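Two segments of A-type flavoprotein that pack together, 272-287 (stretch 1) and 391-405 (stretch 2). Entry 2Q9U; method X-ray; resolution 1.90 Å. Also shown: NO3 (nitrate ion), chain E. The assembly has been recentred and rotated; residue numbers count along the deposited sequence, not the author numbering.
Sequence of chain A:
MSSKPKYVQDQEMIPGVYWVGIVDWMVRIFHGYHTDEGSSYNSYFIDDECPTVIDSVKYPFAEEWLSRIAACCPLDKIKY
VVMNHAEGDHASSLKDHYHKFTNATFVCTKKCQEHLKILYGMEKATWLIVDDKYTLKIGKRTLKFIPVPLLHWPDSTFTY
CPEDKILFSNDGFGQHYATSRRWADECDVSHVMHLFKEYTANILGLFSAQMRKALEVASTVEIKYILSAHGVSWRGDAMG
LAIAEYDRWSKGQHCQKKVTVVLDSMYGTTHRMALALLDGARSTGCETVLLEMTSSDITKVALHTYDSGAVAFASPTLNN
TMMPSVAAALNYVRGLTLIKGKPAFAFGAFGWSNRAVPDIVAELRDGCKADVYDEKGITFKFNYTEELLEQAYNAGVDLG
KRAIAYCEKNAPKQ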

# COMPACT_ATOMS: atom_id res chain seq x y z
N ARG A 272 -17.65 -15.81 4.84
CA ARG A 272 -19.07 -15.87 5.24
C ARG A 272 -19.30 -16.78 6.46
O ARG A 272 -20.09 -16.46 7.35
CB ARG A 272 -19.96 -16.33 4.09
CG ARG A 272 -21.47 -16.37 4.45
CD ARG A 272 -22.01 -14.95 4.56
NE ARG A 272 -23.37 -14.83 5.13
CZ ARG A 272 -23.68 -14.94 6.43
NH1 ARG A 272 -22.77 -15.25 7.35
NH2 ARG A 272 -24.94 -14.77 6.79
N MET A 273 -18.60 -17.91 6.51
CA MET A 273 -18.70 -18.78 7.68
C MET A 273 -18.17 -18.06 8.92
O MET A 273 -18.72 -18.20 10.03
CB MET A 273 -17.96 -20.08 7.47
CG MET A 273 -18.60 -20.96 6.44
SD MET A 273 -20.00 -21.82 7.15
CE MET A 273 -19.08 -23.13 7.98
N ALA A 274 -17.09 -17.29 8.73
CA ALA A 274 -16.53 -16.47 9.81
C ALA A 274 -17.55 -15.52 10.37
O ALA A 274 -17.63 -15.36 11.59
CB ALA A 274 -15.27 -15.69 9.34
N LEU A 275 -18.35 -14.90 9.49
CA LEU A 275 -19.37 -13.96 9.97
C LEU A 275 -20.44 -14.66 10.82
O LEU A 275 -20.92 -14.12 11.81
CB LEU A 275 -20.03 -13.21 8.79
CG LEU A 275 -19.20 -12.15 8.06
CD1 LEU A 275 -19.91 -11.72 6.76
CD2 LEU A 275 -18.96 -10.92 8.98
N ALA A 276 -20.85 -15.86 10.41
CA ALA A 276 -21.84 -16.63 11.18
C ALA A 276 -21.29 -17.02 12.55
O ALA A 276 -21.98 -16.92 13.57
CB ALA A 276 -22.29 -17.91 10.39
N LEU A 277 -20.05 -17.49 12.57
CA LEU A 277 -19.37 -17.81 13.82
C LEU A 277 -19.32 -16.59 14.74
O LEU A 277 -19.55 -16.68 15.95
CB LEU A 277 -17.95 -18.33 13.56
CG LEU A 277 -17.22 -18.84 14.80
CD1 LEU A 277 -16.70 -20.24 14.58
CD2 LEU A 277 -16.08 -17.94 15.16
N LEU A 278 -18.99 -15.44 14.16
CA LEU A 278 -18.87 -14.18 14.92
C LEU A 278 -20.20 -13.78 15.57
O LEU A 278 -20.24 -13.37 16.76
CB LEU A 278 -18.43 -13.09 13.95
CG LEU A 278 -17.62 -11.94 14.47
CD1 LEU A 278 -16.19 -12.42 14.75
CD2 LEU A 278 -17.66 -10.76 13.45
N ASP A 279 -21.30 -13.91 14.83
CA ASP A 279 -22.62 -13.66 15.42
C ASP A 279 -22.92 -14.60 16.58
O ASP A 279 -23.49 -14.16 17.56
CB ASP A 279 -23.75 -13.67 14.40
CG ASP A 279 -24.16 -12.25 13.98
OD1 ASP A 279 -23.25 -11.40 13.79
OD2 ASP A 279 -25.38 -12.00 13.87
N GLY A 280 -22.53 -15.87 16.46
CA GLY A 280 -22.70 -16.83 17.55
C GLY A 280 -21.95 -16.32 18.77
O GLY A 280 -22.50 -16.25 19.86
N ALA A 281 -20.70 -15.91 18.57
CA ALA A 281 -19.91 -15.42 19.69
C ALA A 281 -20.52 -14.15 20.31
O ALA A 281 -20.52 -14.00 21.55
CB ALA A 281 -18.44 -15.20 19.26
N ARG A 282 -21.07 -13.28 19.46
CA ARG A 282 -21.61 -12.01 19.88
C ARG A 282 -22.85 -12.24 20.75
O ARG A 282 -23.10 -11.51 21.71
CB ARG A 282 -21.98 -11.14 18.67
CG ARG A 282 -22.24 -9.67 19.06
CD ARG A 282 -22.96 -8.86 18.00
NE ARG A 282 -23.18 -7.48 18.48
CZ ARG A 282 -24.18 -7.10 19.27
NH1 ARG A 282 -25.10 -7.98 19.67
NH2 ARG A 282 -24.27 -5.82 19.65
N SER A 283 -23.62 -13.27 20.40
CA SER A 283 -24.85 -13.63 21.15
C SER A 283 -24.61 -13.93 22.64
O SER A 283 -25.54 -13.83 23.45
CB SER A 283 -25.56 -14.81 20.51
OG SER A 283 -24.88 -16.04 20.77
N THR A 284 -23.38 -14.31 22.97
CA THR A 284 -23.00 -14.59 24.38
C THR A 284 -22.70 -13.35 25.22
O THR A 284 -22.53 -13.45 26.46
CB THR A 284 -21.77 -15.53 24.49
OG1 THR A 284 -20.59 -14.87 23.98
CG2 THR A 284 -22.01 -16.80 23.76
N GLY A 285 -22.61 -12.20 24.56
CA GLY A 285 -22.29 -10.94 25.18
C GLY A 285 -20.82 -10.57 24.98
O GLY A 285 -20.36 -9.56 25.51
N CYS A 286 -20.07 -11.37 24.23
CA CYS A 286 -18.68 -10.99 23.91
C CYS A 286 -18.62 -9.92 22.84
O CYS A 286 -19.47 -9.85 21.94
CB CYS A 286 -17.89 -12.20 23.40
SG CYS A 286 -17.50 -13.44 24.63
N GLU A 287 -17.62 -9.04 22.94
CA GLU A 287 -17.16 -8.28 21.77
C GLU A 287 -16.58 -9.28 20.76
O GLU A 287 -15.99 -10.32 21.14
CB GLU A 287 -16.06 -7.28 22.14
CG GLU A 287 -15.70 -6.42 20.91
CD GLU A 287 -14.64 -5.38 21.14
OE1 GLU A 287 -13.90 -5.49 22.13
OE2 GLU A 287 -14.56 -4.47 20.28
N GLN A 391 -24.16 -24.30 11.83
CA GLN A 391 -23.12 -25.01 12.55
C GLN A 391 -22.01 -24.03 12.99
O GLN A 391 -21.48 -24.12 14.10
CB GLN A 391 -22.57 -26.15 11.70
CG GLN A 391 -21.45 -26.93 12.35
CD GLN A 391 -20.95 -28.07 11.49
OE1 GLN A 391 -21.32 -28.19 10.32
NE2 GLN A 391 -20.11 -28.93 12.07
N ALA A 392 -21.70 -23.08 12.10
CA ALA A 392 -20.68 -22.07 12.41
C ALA A 392 -21.15 -21.19 13.55
O ALA A 392 -20.38 -20.90 14.46
CB ALA A 392 -20.35 -21.22 11.16
N TYR A 393 -22.41 -20.76 13.48
CA TYR A 393 -23.04 -19.93 14.51
C TYR A 393 -22.98 -20.64 15.86
O TYR A 393 -22.62 -20.03 16.87
CB TYR A 393 -24.48 -19.59 14.15
CG TYR A 393 -25.22 -18.74 15.18
CD1 TYR A 393 -25.86 -19.33 16.29
CD2 TYR A 393 -25.30 -17.36 15.03
CE1 TYR A 393 -26.54 -18.53 17.23
CE2 TYR A 393 -25.98 -16.58 15.94
CZ TYR A 393 -26.59 -17.15 17.03
OH TYR A 393 -27.25 -16.29 17.89
N ASN A 394 -23.35 -21.94 15.87
CA ASN A 394 -23.30 -22.72 17.10
C ASN A 394 -21.88 -22.90 17.68
O ASN A 394 -21.69 -22.83 18.90
CB ASN A 394 -23.97 -24.09 16.92
CG ASN A 394 -25.47 -23.98 16.69
OD1 ASN A 394 -26.11 -22.95 17.03
ND2 ASN A 394 -26.04 -25.00 16.08
N ALA A 395 -20.91 -23.14 16.80
CA ALA A 395 -19.51 -23.18 17.20
C ALA A 395 -19.08 -21.84 17.82
O ALA A 395 -18.27 -21.82 18.75
CB ALA A 395 -18.62 -23.58 16.05
N GLY A 396 -19.63 -20.73 17.31
CA GLY A 396 -19.35 -19.39 17.84
C GLY A 396 -19.95 -19.17 19.22
O GLY A 396 -19.32 -18.60 20.10
N VAL A 397 -21.18 -19.62 19.41
CA VAL A 397 -21.82 -19.51 20.72
C VAL A 397 -20.90 -20.18 21.74
O VAL A 397 -20.61 -19.60 22.79
CB VAL A 397 -23.24 -20.15 20.77
CG1 VAL A 397 -23.85 -20.06 22.21
CG2 VAL A 397 -24.18 -19.48 19.79
N ASP A 398 -20.45 -21.40 21.42
CA ASP A 398 -19.63 -22.21 22.31
C ASP A 398 -18.28 -21.54 22.55
O ASP A 398 -17.74 -21.56 23.67
CB ASP A 398 -19.42 -23.62 21.72
CG ASP A 398 -18.40 -24.47 22.52
OD1 ASP A 398 -18.70 -24.92 23.65
OD2 ASP A 398 -17.29 -24.71 22.04
N LEU A 399 -17.72 -20.95 21.49
CA LEU A 399 -16.45 -20.25 21.62
C LEU A 399 -16.56 -19.03 22.53
O LEU A 399 -15.63 -18.76 23.32
CB LEU A 399 -15.91 -19.85 20.24
CG LEU A 399 -14.52 -19.21 20.15
CD1 LEU A 399 -13.43 -20.10 20.73
CD2 LEU A 399 -14.20 -18.89 18.68
N GLY A 400 -17.66 -18.30 22.40
CA GLY A 400 -17.98 -17.14 23.23
C GLY A 400 -18.11 -17.53 24.70
O GLY A 400 -17.55 -16.87 25.60
N LYS A 401 -18.90 -18.57 24.96
CA LYS A 401 -18.99 -19.16 26.32
C LYS A 401 -17.62 -19.55 26.87
O LYS A 401 -17.37 -19.30 28.04
CB LYS A 401 -19.92 -20.38 26.39
CG LYS A 401 -21.40 -20.03 26.18
CD LYS A 401 -22.21 -21.30 26.02
CE LYS A 401 -23.69 -21.00 25.80
NZ LYS A 401 -24.43 -22.26 25.37
N ARG A 402 -16.78 -20.20 26.06
CA ARG A 402 -15.42 -20.53 26.47
C ARG A 402 -14.53 -19.32 26.74
O ARG A 402 -13.70 -19.36 27.63
CB ARG A 402 -14.74 -21.45 25.47
CG ARG A 402 -15.31 -22.88 25.46
CD ARG A 402 -14.79 -23.63 24.22
NE ARG A 402 -15.32 -24.99 24.11
CZ ARG A 402 -14.87 -26.03 24.80
NH1 ARG A 402 -13.89 -25.87 25.67
NH2 ARG A 402 -15.41 -27.23 24.63
N ALA A 403 -14.72 -18.25 25.96
CA ALA A 403 -14.04 -16.98 26.22
C ALA A 403 -14.45 -16.42 27.59
O ALA A 403 -13.61 -15.99 28.38
CB ALA A 403 -14.36 -15.98 25.13
N ILE A 404 -15.75 -16.44 27.88
CA ILE A 404 -16.26 -15.90 29.14
C ILE A 404 -15.69 -16.73 30.29
O ILE A 404 -15.22 -16.17 31.29
CB ILE A 404 -17.79 -15.84 29.12
CG1 ILE A 404 -18.26 -14.73 28.15
CG2 ILE A 404 -18.34 -15.58 30.56
CD1 ILE A 404 -19.72 -14.88 27.69
N ALA A 405 -15.68 -18.05 30.12
CA ALA A 405 -15.13 -18.96 31.14
C ALA A 405 -13.65 -18.72 31.39
O ALA A 405 -13.18 -18.70 32.53
CB ALA A 405 -15.37 -20.42 30.75
N NO3 E . -27.29 -5.23 21.33
O1 NO3 E . -26.12 -5.58 22.02
O2 NO3 E . -27.49 -3.91 20.90
O3 NO3 E . -28.23 -6.24 21.07

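The helical parts of the two stretches run in broadly the same direction, crossing at -40° with their axes only 6.3 Å apart at closest approach. Glycine makes this closeness possible. Gly280 and Gly396 face each other with CA atoms 4.2 Å apart. An ideally placed CB on Gly280 would lie 1.9 Å from Tyr393 O, and one on Gly396 would lie 1.9 Å from Leu277 O. With the backbones in contact, CA-H...O contacts run in both directions: Gly280 CA lies 3.3 Å from Tyr393 O, Gly396 CA 3.3 Å from Leu277 O, and Leu277 CA 3.3 Å from Ala392 O. No hydrogen bond crosses the interface.

Two large side chains flank the glycine pair as reciprocal knobs. Leu277 enters the hollow formed by Ala392, Ala395, Gly396 and Leu399; its CD1 packs 4.1 Å from Ala395 CB and its CD2 4.1 Å from Leu399 CD2. Tyr393 fills the hollow among Ala276, Asp279, Gly280 and Ser283, its ring laid over the glycine so that Gly280 CA stands 3.7 Å from the ring centroid, 14° off the normal. The small Ala392 points toward stretch 1, where its CB meets both Met273 CE and Ala276 CB at 3.9 Å.

Beyond the crossing, the chain leaving the first helix continues the packing. Thr284 places CG2 3.3 Å from Val397 O, while its OG1 donates to Ala281 O (2.6 Å) and also lies 3.5 Å from Gly400 CA. A CB on Gly400 would come within 2.4 Å of Thr284 OG1, so this hollow too depends on glycine. Gly285, with positive phi, completes a Schellman motif, after which Cys286 turns toward stretch 2, its SG 3.8 Å from Ile404 CG1 and 4.1 Å from Ala403 CB.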